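Local coordinates for envelopment polyprotein (Bovine Schmallenberg virus BH80/Germany/2011, PDB 7A56) that acts as the class II membrane fusion glycoprotein Gc of the virus, here in its postfusion form, and probably merges the viral envelope with a host membrane during entry, at residues T355-I361 against A376-N382; S237-I242 against M324-V330; I52-Y56 against L85-I89. All coordinates share one frame; numbering follows the deposited sequence.

Contact 1 (T355-I361 against A376-N382)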
loop_
_atom_site.group_PDB
_atom_site.type_symbol
_atom_site.label_atom_id
_atom_site.label_comp_id
_atom_site.label_asym_id
_atom_site.label_seq_id
_atom_site.Cartn_x
_atom_site.Cartn_y
_atom_site.Cartn_z
ATOM N N THR A 355 17.665 4.941 -29.663
ATOM C CA THR A 355 16.970 5.593 -30.781
ATOM C C THR A 355 15.527 5.085 -30.825
ATOM O O THR A 355 15.277 3.955 -31.243
ATOM C CB THR A 355 17.681 5.307 -32.091
ATOM O OG1 THR A 355 19.026 5.770 -31.997
ATOM C CG2 THR A 355 16.977 6.026 -33.291
ATOM N N VAL A 356 14.588 5.909 -30.375
ATOM C CA VAL A 356 13.164 5.568 -30.327
ATOM C C VAL A 356 12.413 6.563 -31.196
ATOM O O VAL A 356 12.730 7.758 -31.192
ATOM C CB VAL A 356 12.612 5.580 -28.886
ATOM C CG1 VAL A 356 11.128 5.221 -28.870
ATOM C CG2 VAL A 356 13.403 4.630 -28.003
ATOM N N THR A 357 11.457 6.065 -31.984
ATOM C CA THR A 357 10.532 6.917 -32.714
ATOM C C THR A 357 9.101 6.505 -32.381
ATOM O O THR A 357 8.791 5.311 -32.264
ATOM C CB THR A 357 10.741 6.851 -34.248
ATOM O OG1 THR A 357 10.593 5.494 -34.699
ATOM C CG2 THR A 357 12.139 7.408 -34.668
ATOM N N ILE A 358 8.225 7.494 -32.228
ATOM C CA ILE A 358 6.788 7.236 -32.103
ATOM C C ILE A 358 6.191 7.271 -33.502
ATOM O O ILE A 358 5.949 8.341 -34.058
ATOM C CB ILE A 358 6.108 8.238 -31.183
ATOM C CG1 ILE A 358 6.729 8.138 -29.790
ATOM C CG2 ILE A 358 4.575 7.984 -31.226
ATOM C CD1 ILE A 358 6.332 9.227 -28.835
ATOM N N ASP A 359 5.979 6.092 -34.094
ATOM C CA ASP A 359 5.587 6.043 -35.494
ATOM C C ASP A 359 4.145 6.471 -35.665
ATOM O O ASP A 359 3.801 7.131 -36.651
ATOM C CB ASP A 359 5.799 4.637 -36.059
ATOM C CG ASP A 359 7.234 4.156 -35.885
ATOM O OD1 ASP A 359 8.121 5.024 -35.858
ATOM O OD2 ASP A 359 7.477 2.934 -35.776
ATOM N N GLU A 360 3.287 6.113 -34.720
ATOM C CA GLU A 360 1.970 6.731 -34.761
ATOM C C GLU A 360 1.385 6.753 -33.366
ATOM O O GLU A 360 1.862 6.065 -32.462
ATOM C CB GLU A 360 1.038 6.037 -35.736
ATOM C CG GLU A 360 1.137 4.551 -35.868
ATOM C CD GLU A 360 0.094 4.034 -36.857
ATOM O OE1 GLU A 360 0.472 3.687 -38.002
ATOM O OE2 GLU A 360 -1.115 4.018 -36.497
ATOM N N ILE A 361 0.365 7.593 -33.200
ATOM C CA ILE A 361 -0.332 7.741 -31.925
ATOM C C ILE A 361 -1.787 8.077 -32.212
ATOM O O ILE A 361 -2.091 9.009 -32.966
ATOM C CB ILE A 361 0.316 8.812 -31.023
ATOM C CG1 ILE A 361 -0.516 9.038 -29.762
ATOM C CG2 ILE A 361 0.528 10.117 -31.789
ATOM C CD1 ILE A 361 0.194 9.938 -28.732
ATOM N N ALA A 376 -3.190 4.502 -28.166
ATOM C CA ALA A 376 -2.376 3.474 -28.810
ATOM C C ALA A 376 -1.180 4.127 -29.498
ATOM O O ALA A 376 -1.338 5.023 -30.334
ATOM C CB ALA A 376 -3.201 2.684 -29.830
ATOM N N LEU A 377 0.007 3.665 -29.162
ATOM C CA LEU A 377 1.241 4.098 -29.787
ATOM C C LEU A 377 1.832 2.956 -30.607
ATOM O O LEU A 377 1.857 1.797 -30.160
ATOM C CB LEU A 377 2.249 4.550 -28.719
ATOM C CG LEU A 377 2.022 5.928 -28.073
ATOM C CD1 LEU A 377 0.809 5.948 -27.162
ATOM C CD2 LEU A 377 3.243 6.350 -27.272
ATOM N N LYS A 378 2.351 3.291 -31.787
ATOM C CA LYS A 378 3.307 2.429 -32.476
ATOM C C LYS A 378 4.710 3.031 -32.347
ATOM O O LYS A 378 4.952 4.157 -32.815
ATOM C CB LYS A 378 2.920 2.237 -33.944
ATOM C CG LYS A 378 1.641 1.429 -34.143
ATOM C CD LYS A 378 1.786 0.482 -35.320
ATOM C CE LYS A 378 0.464 -0.179 -35.667
ATOM N NZ LYS A 378 -0.376 0.617 -36.624
ATOM N N LEU A 379 5.615 2.260 -31.738
ATOM C CA LEU A 379 6.986 2.663 -31.404
ATOM C C LEU A 379 7.989 1.827 -32.177
ATOM O O LEU A 379 7.808 0.613 -32.322
ATOM C CB LEU A 379 7.329 2.465 -29.926
ATOM C CG LEU A 379 6.612 3.323 -28.909
ATOM C CD1 LEU A 379 7.403 3.334 -27.637
ATOM C CD2 LEU A 379 6.430 4.713 -29.465
ATOM N N SER A 380 9.063 2.480 -32.628
ATOM C CA SER A 380 10.274 1.821 -33.125
ATOM C C SER A 380 11.420 2.080 -32.149
ATOM O O SER A 380 11.508 3.151 -31.548
ATOM C CB SER A 380 10.655 2.316 -34.519
ATOM O OG SER A 380 9.827 1.727 -35.496
ATOM N N THR A 381 12.260 1.074 -31.953
ATOM C CA THR A 381 13.410 1.242 -31.072
ATOM C C THR A 381 14.546 0.384 -31.593
ATOM O O THR A 381 14.331 -0.691 -32.168
ATOM C CB THR A 381 13.067 0.891 -29.602
ATOM O OG1 THR A 381 14.237 1.000 -28.787
ATOM C CG2 THR A 381 12.471 -0.551 -29.474
ATOM N N ASN A 382 15.763 0.889 -31.431
ATOM C CA ASN A 382 16.928 0.121 -31.861
ATOM C C ASN A 382 17.424 -0.841 -30.769
ATOM O O ASN A 382 18.411 -1.565 -30.998
ATOM C CB ASN A 382 18.052 1.077 -32.346
ATOM C CG ASN A 382 18.627 1.979 -31.233
ATOM O OD1 ASN A 382 17.995 2.281 -30.225
ATOM N ND2 ASN A 382 19.848 2.414 -31.442
#

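Contact 2 (S237-I242 against M324-V330)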
loop_
_atom_site.group_PDB
_atom_site.type_symbol
_atom_site.label_atom_id
_atom_site.label_comp_id
_atom_site.label_asym_id
_atom_site.label_seq_id
_atom_site.Cartn_x
_atom_site.Cartn_y
_atom_site.Cartn_z
ATOM N N SER A 237 1.987 -3.782 -3.827
ATOM C CA SER A 237 1.628 -2.995 -5.002
ATOM C C SER A 237 0.341 -3.524 -5.645
ATOM O O SER A 237 -0.365 -2.760 -6.306
ATOM C CB SER A 237 2.783 -3.006 -6.052
ATOM O OG SER A 237 3.116 -4.352 -6.641
ATOM N N MET A 238 -0.012 -4.735 -5.380
ATOM C CA MET A 238 -1.077 -5.347 -6.180
ATOM C C MET A 238 -2.415 -5.338 -5.425
ATOM O O MET A 238 -2.438 -5.462 -4.210
ATOM C CB MET A 238 -0.684 -6.776 -6.533
ATOM C CG MET A 238 0.640 -6.769 -7.539
ATOM S SD MET A 238 0.855 -8.383 -8.097
ATOM C CE MET A 238 -0.480 -8.687 -9.320
ATOM N N PRO A 239 -3.509 -5.175 -6.159
ATOM C CA PRO A 239 -4.808 -4.930 -5.523
ATOM C C PRO A 239 -5.360 -6.171 -4.834
ATOM O O PRO A 239 -5.122 -7.305 -5.249
ATOM C CB PRO A 239 -5.711 -4.525 -6.703
ATOM C CG PRO A 239 -5.111 -5.187 -7.881
ATOM C CD PRO A 239 -3.572 -5.017 -7.624
ATOM N N ASN A 240 -6.158 -5.949 -3.797
ATOM C CA ASN A 240 -6.690 -7.111 -3.085
ATOM C C ASN A 240 -7.864 -7.736 -3.831
ATOM O O ASN A 240 -7.983 -8.960 -3.899
ATOM C CB ASN A 240 -7.107 -6.707 -1.680
ATOM C CG ASN A 240 -6.346 -7.481 -0.651
ATOM O OD1 ASN A 240 -5.102 -7.336 -0.513
ATOM N ND2 ASN A 240 -7.057 -8.369 0.044
ATOM N N ILE A 241 -8.709 -6.915 -4.416
ATOM C CA ILE A 241 -9.860 -7.406 -5.176
ATOM C C ILE A 241 -9.825 -6.746 -6.540
ATOM O O ILE A 241 -9.529 -5.559 -6.660
ATOM C CB ILE A 241 -11.192 -7.120 -4.440
ATOM C CG1 ILE A 241 -11.259 -8.028 -3.204
ATOM C CG2 ILE A 241 -12.434 -7.394 -5.363
ATOM C CD1 ILE A 241 -12.405 -7.803 -2.295
ATOM N N ILE A 242 -10.163 -7.507 -7.562
ATOM C CA ILE A 242 -10.230 -6.985 -8.915
ATOM C C ILE A 242 -11.525 -7.430 -9.587
ATOM O O ILE A 242 -12.136 -8.431 -9.213
ATOM C CB ILE A 242 -9.032 -7.482 -9.769
ATOM C CG1 ILE A 242 -9.044 -9.024 -9.802
ATOM C CG2 ILE A 242 -7.736 -6.881 -9.220
ATOM C CD1 ILE A 242 -8.035 -9.645 -10.839
ATOM N N MET A 324 -5.785 -18.541 -10.676
ATOM C CA MET A 324 -5.509 -17.515 -11.685
ATOM C C MET A 324 -4.247 -16.750 -11.290
ATOM O O MET A 324 -3.980 -16.666 -10.119
ATOM C CB MET A 324 -6.674 -16.520 -11.793
ATOM C CG MET A 324 -6.451 -15.638 -12.989
ATOM S SD MET A 324 -7.602 -14.335 -13.291
ATOM C CE MET A 324 -7.424 -13.322 -11.869
ATOM N N GLU A 325 -3.531 -16.120 -12.227
ATOM C CA GLU A 325 -2.320 -15.343 -11.924
ATOM C C GLU A 325 -2.367 -13.983 -12.613
ATOM O O GLU A 325 -2.726 -13.892 -13.793
ATOM C CB GLU A 325 -1.071 -16.100 -12.352
ATOM C CG GLU A 325 0.227 -15.356 -12.032
ATOM C CD GLU A 325 1.459 -16.252 -12.089
ATOM O OE1 GLU A 325 2.347 -15.998 -12.951
ATOM O OE2 GLU A 325 1.542 -17.185 -11.253
ATOM N N VAL A 326 -2.076 -12.924 -11.858
ATOM C CA VAL A 326 -2.036 -11.571 -12.390
ATOM C C VAL A 326 -0.594 -11.055 -12.282
ATOM O O VAL A 326 0.102 -11.291 -11.271
ATOM C CB VAL A 326 -3.015 -10.640 -11.666
ATOM C CG1 VAL A 326 -2.935 -9.166 -12.178
ATOM C CG2 VAL A 326 -4.492 -11.260 -11.792
ATOM N N HIS A 327 -0.169 -10.341 -13.334
ATOM C CA HIS A 327 1.164 -9.707 -13.406
ATOM C C HIS A 327 0.976 -8.201 -13.385
ATOM O O HIS A 327 -0.001 -7.692 -13.951
ATOM C CB HIS A 327 1.883 -10.115 -14.681
ATOM C CG HIS A 327 2.266 -11.552 -14.713
ATOM N ND1 HIS A 327 2.906 -12.128 -15.784
ATOM C CD2 HIS A 327 2.148 -12.526 -13.780
ATOM C CE1 HIS A 327 3.165 -13.393 -15.518
ATOM N NE2 HIS A 327 2.695 -13.669 -14.315
ATOM N N LYS A 328 1.864 -7.494 -12.670
ATOM C CA LYS A 328 1.855 -6.039 -12.611
ATOM C C LYS A 328 3.185 -5.517 -13.169
ATOM O O LYS A 328 4.261 -5.934 -12.720
ATOM C CB LYS A 328 1.685 -5.504 -11.186
ATOM C CG LYS A 328 1.568 -3.970 -11.168
ATOM C CD LYS A 328 1.359 -3.383 -9.781
ATOM C CE LYS A 328 1.412 -1.854 -9.845
ATOM N NZ LYS A 328 0.138 -1.245 -10.425
ATOM N N LYS A 329 3.075 -4.587 -14.127
ATOM C CA LYS A 329 4.188 -3.773 -14.587
ATOM C C LYS A 329 4.471 -2.669 -13.577
ATOM O O LYS A 329 3.572 -1.942 -13.138
ATOM C CB LYS A 329 3.862 -3.163 -15.944
ATOM C CG LYS A 329 3.614 -4.203 -17.006
ATOM C CD LYS A 329 3.542 -3.598 -18.401
ATOM C CE LYS A 329 2.150 -3.815 -19.037
ATOM N NZ LYS A 329 2.119 -3.463 -20.494
ATOM N N VAL A 330 5.745 -2.525 -13.258
ATOM C CA VAL A 330 6.237 -1.716 -12.173
ATOM C C VAL A 330 7.497 -1.019 -12.685
ATOM O O VAL A 330 8.087 -1.411 -13.697
ATOM C CB VAL A 330 6.552 -2.557 -10.912
ATOM C CG1 VAL A 330 5.323 -3.214 -10.341
ATOM C CG2 VAL A 330 7.618 -3.669 -11.224
HETATM O O HOH W 1 -1.786 -2.168 -8.870
#

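Contact 3 (I52-Y56 against L85-I89)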
loop_
_atom_site.group_PDB
_atom_site.type_symbol
_atom_site.label_atom_id
_atom_site.label_comp_id
_atom_site.label_asym_id
_atom_site.label_seq_id
_atom_site.Cartn_x
_atom_site.Cartn_y
_atom_site.Cartn_z
ATOM N N ILE A 52 20.605 -5.323 -27.658
ATOM C CA ILE A 52 20.654 -4.846 -26.279
ATOM C C ILE A 52 21.823 -3.870 -26.253
ATOM O O ILE A 52 22.997 -4.283 -26.288
ATOM C CB ILE A 52 20.825 -5.984 -25.249
ATOM C CG1 ILE A 52 19.638 -6.986 -25.269
ATOM C CG2 ILE A 52 21.011 -5.448 -23.796
ATOM C CD1 ILE A 52 20.132 -8.389 -24.892
ATOM N N ILE A 53 21.502 -2.581 -26.238
ATOM C CA ILE A 53 22.470 -1.483 -26.278
ATOM C C ILE A 53 22.253 -0.661 -25.004
ATOM O O ILE A 53 21.177 -0.052 -24.833
ATOM C CB ILE A 53 22.287 -0.634 -27.543
ATOM C CG1 ILE A 53 22.424 -1.509 -28.808
ATOM C CG2 ILE A 53 23.362 0.498 -27.550
ATOM C CD1 ILE A 53 22.097 -0.793 -30.078
ATOM N N PRO A 54 23.197 -0.673 -24.071
ATOM C CA PRO A 54 22.909 -0.193 -22.705
ATOM C C PRO A 54 22.664 1.317 -22.611
ATOM O O PRO A 54 23.395 2.124 -23.167
ATOM C CB PRO A 54 24.147 -0.609 -21.905
ATOM C CG PRO A 54 25.216 -0.903 -22.920
ATOM C CD PRO A 54 24.505 -1.339 -24.175
ATOM N N GLN A 55 21.617 1.683 -21.868
ATOM C CA GLN A 55 21.257 3.084 -21.647
ATOM C C GLN A 55 21.801 3.644 -20.347
ATOM O O GLN A 55 21.774 4.868 -20.163
ATOM C CB GLN A 55 19.708 3.232 -21.569
ATOM C CG GLN A 55 18.996 3.030 -22.906
ATOM C CD GLN A 55 17.541 2.772 -22.682
ATOM O OE1 GLN A 55 17.188 1.725 -22.134
ATOM N NE2 GLN A 55 16.673 3.734 -23.032
ATOM N N TYR A 56 22.157 2.779 -19.396
ATOM C CA TYR A 56 22.432 3.193 -18.028
ATOM C C TYR A 56 23.947 3.220 -17.759
ATOM O O TYR A 56 24.671 2.269 -18.083
ATOM C CB TYR A 56 21.717 2.256 -17.050
ATOM C CG TYR A 56 21.747 2.731 -15.607
ATOM C CD1 TYR A 56 20.800 3.666 -15.137
ATOM C CD2 TYR A 56 22.767 2.322 -14.745
ATOM C CE1 TYR A 56 20.835 4.121 -13.834
ATOM C CE2 TYR A 56 22.820 2.770 -13.405
ATOM C CZ TYR A 56 21.858 3.660 -12.960
ATOM O OH TYR A 56 21.871 4.110 -11.674
ATOM N N LEU A 85 16.282 -2.667 -18.623
ATOM C CA LEU A 85 17.430 -1.744 -18.525
ATOM C C LEU A 85 18.756 -2.486 -18.574
ATOM O O LEU A 85 18.888 -3.586 -18.034
ATOM C CB LEU A 85 17.339 -0.960 -17.206
ATOM C CG LEU A 85 18.262 0.275 -17.022
ATOM C CD1 LEU A 85 17.927 1.339 -17.994
ATOM C CD2 LEU A 85 18.016 0.789 -15.575
ATOM N N SER A 86 19.784 -1.838 -19.143
ATOM C CA SER A 86 21.111 -2.466 -19.125
ATOM C C SER A 86 22.202 -1.403 -19.019
ATOM O O SER A 86 21.990 -0.214 -19.322
ATOM C CB SER A 86 21.368 -3.364 -20.356
ATOM O OG SER A 86 21.375 -2.704 -21.616
ATOM N N ALA A 87 23.397 -1.856 -18.580
ATOM C CA ALA A 87 24.576 -1.007 -18.352
ATOM C C ALA A 87 25.762 -1.632 -19.064
ATOM O O ALA A 87 25.843 -2.865 -19.141
ATOM C CB ALA A 87 24.937 -0.903 -16.836
ATOM N N GLY A 88 26.688 -0.817 -19.593
ATOM C CA GLY A 88 27.826 -1.347 -20.344
ATOM C C GLY A 88 29.123 -1.207 -19.575
ATOM O O GLY A 88 29.321 -0.218 -18.868
ATOM N N ILE A 89 29.984 -2.221 -19.678
ATOM C CA ILE A 89 31.355 -2.176 -19.153
ATOM C C ILE A 89 32.280 -2.530 -20.278
ATOM O O ILE A 89 32.188 -3.626 -20.839
ATOM C CB ILE A 89 31.601 -3.122 -17.970
ATOM C CG1 ILE A 89 30.616 -2.833 -16.838
ATOM C CG2 ILE A 89 33.088 -3.005 -17.457
ATOM C CD1 ILE A 89 31.013 -1.632 -15.989
HETATM O O HOH W 2 19.260 -0.083 -21.367
HETATM O O HOH W 3 27.340 1.570 -17.561
#

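Contact 1 (T355-I361 against A376-N382)
Val356 to Ile361 and Ala376 to Thr381 are the two arms of an antiparallel beta hairpin with a classic beta bulge, a good example of how one extra residue rearranges side chains. At the bulge Lys378 is opposed by two residues, Asp359 and Glu360. Lys378 O accepts from Glu360 N on a lone pair, at 3.2 Å, and also from Asp359 N, in a bond too short and bent to carry much weight. Asp359 thereby turns toward the partner strand, and its carboxylate is gripped at both oxygens: Ser380 OG donates to the syn lone pair of OD2 at 2.7 Å, while Thr357 OG1 approaches OD1 at 2.8 Å, also from the syn side. Two hydroxyls, one from each strand, thus fix the rotation of the carboxylate. Beside it, Glu360 and Lys378 run alongside each other, Glu360 CG resting 3.5 Å from Lys378 CB, and their ends meet in a long salt bridge, Lys378 NZ standing 3.5 Å from both OE1 and OE2 of Glu360.

On the other face Val356, Ile358, Ile361, Leu377 and Leu379 form an apolar layer, tightest where Ile358 CG1 meets Leu379 CD2 at 3.5 Å. This layer packs on Val424, Val426 and Ala431 of strands 422-426 and 429-433, a two-sheet sandwich consistent with the immunoglobulin-like domain of class II fusion proteins. The Cys363-Cys375 disulfide joins the strands further along. At the opposite end Asn382 swings its amide back across Thr355, with CG placed between the backbone N and carbonyl carbon (chi1 65°), and Thr355 N donates to OD1 at 2.7 Å from 47° above the amide plane.

Contact 2 (S237-I242 against M324-V330)
Met238 and Lys328 run by one another head to tail, Met238 CG lying 4.0 Å from Lys328 CB. The methionine chain runs extended as far as SD and then bends (chi3 74°), which brings its CE methyl over the backbone of 324-330: CE is 3.3 Å from Val326 O and 3.8 Å from Val326 CG1. The other methyl of the same valine, CG2, passes Ile242, again in opposed directions, and Ile242 CD1 comes within 4.0 Å of it. Val326 thus serves two different neighbours with its two branches. Ile242 CD1 also meets Met324 CE, tip to tip, at 3.9 Å. Met324, Val326 and Lys328 point toward 237-242, whereas Glu325 and His327 alternate away and pair with each other, His327 NE2 donating in its ring plane to Glu325 OE1.

At the polar end, the Lys328 chain, extended as far as CE and then bent (chi4 76°), lays CD 3.7 Å from Ser237 OG. No direct hydrogen bond crosses the contact; instead, a water accepts from Lys328 NZ at 2.6 Å and donates to Ser237 O at 3.0 Å. Each side chain has a further anchor, Lys328 NZ on Thr315 OG1 and Ser237 OG on Asn111 ND2. Beyond the contact, Val326 pairs through its backbone with Ala113 of strand 98-134, and Ile242 with Tyr190 of strand 187-192. The result is a loop leading into strand 241-245, packed over the inward side chains of strand 325-328 with a water bridge at one end, consistent with the elongated, mainly beta build of class II fusion proteins.

Contact 3 (I52-Y56 against L85-I89)
Tyr56 meets strand 86-92 first through its backbone, Tyr56 N donating to Ser86 O at 3.0 Å, and its side chain then runs away from this bond toward a subunit boundary. CB lies close to Ser86 O and 4.0 Å from Leu85 CG. With CG anti to the backbone N (chi1 -170°), the root of the ring is flanked by two side chains of the other segment: CD1 meets Leu85 CD2 at 4.0 Å in an oblique approach, and the Ala87 methyl CB sits at the ring edge, near its plane, 4.4 Å from CD2. At the tip, OH hydrogen-bonds Gln231 NE2 of the second subunit.

Two residues earlier, Pro54 presses its ring on the strand backbone, CB standing 3.4 Å from Ala87 C, while Ser86 OG tucks against Pro54 CA at 3.1 Å. A water beside them accepts from both Gln55 N and Ser86 N, the latter at 2.9 Å, bridging two backbone amides where the segments cross.

Strand 86-92 is itself held on both sides, Ala87 pairing with Ile104 of strand 98-134 and Gly88 with Tyr350 of strand 346-350. The irregular segment 52-56 therefore lies against an already paired strand, with Tyr56 and Leu85 also packed on Ile79 and Pro80 at the end of strand 70-80.

In the fold
Contacts 1 and 3 are neighbours, their centres about 20 Å apart, and they touch where Asn382 O packs on Ile53 CD1 at 3.9 Å. Thr383, just past the hairpin, strengthens the join: its OG1 accepts from Ile53 N, while its carbonyl O is hydrogen-bonded to Thr381 OG1. The segment 52-56 thus connects the sandwich of contact 1 to the sheet region of strand 86-92. Contact 2 stands apart, its centre about 27 Å from that of contact 1 and about 29 Å from that of contact 3, although strand 98-134 pairs with a strand of each of contacts 2 and 3. Both also reach the second subunit, unlike contact 1. A bound sodium ion lies about 7 Å from Gly88 of contact 3, too far for direct coordination.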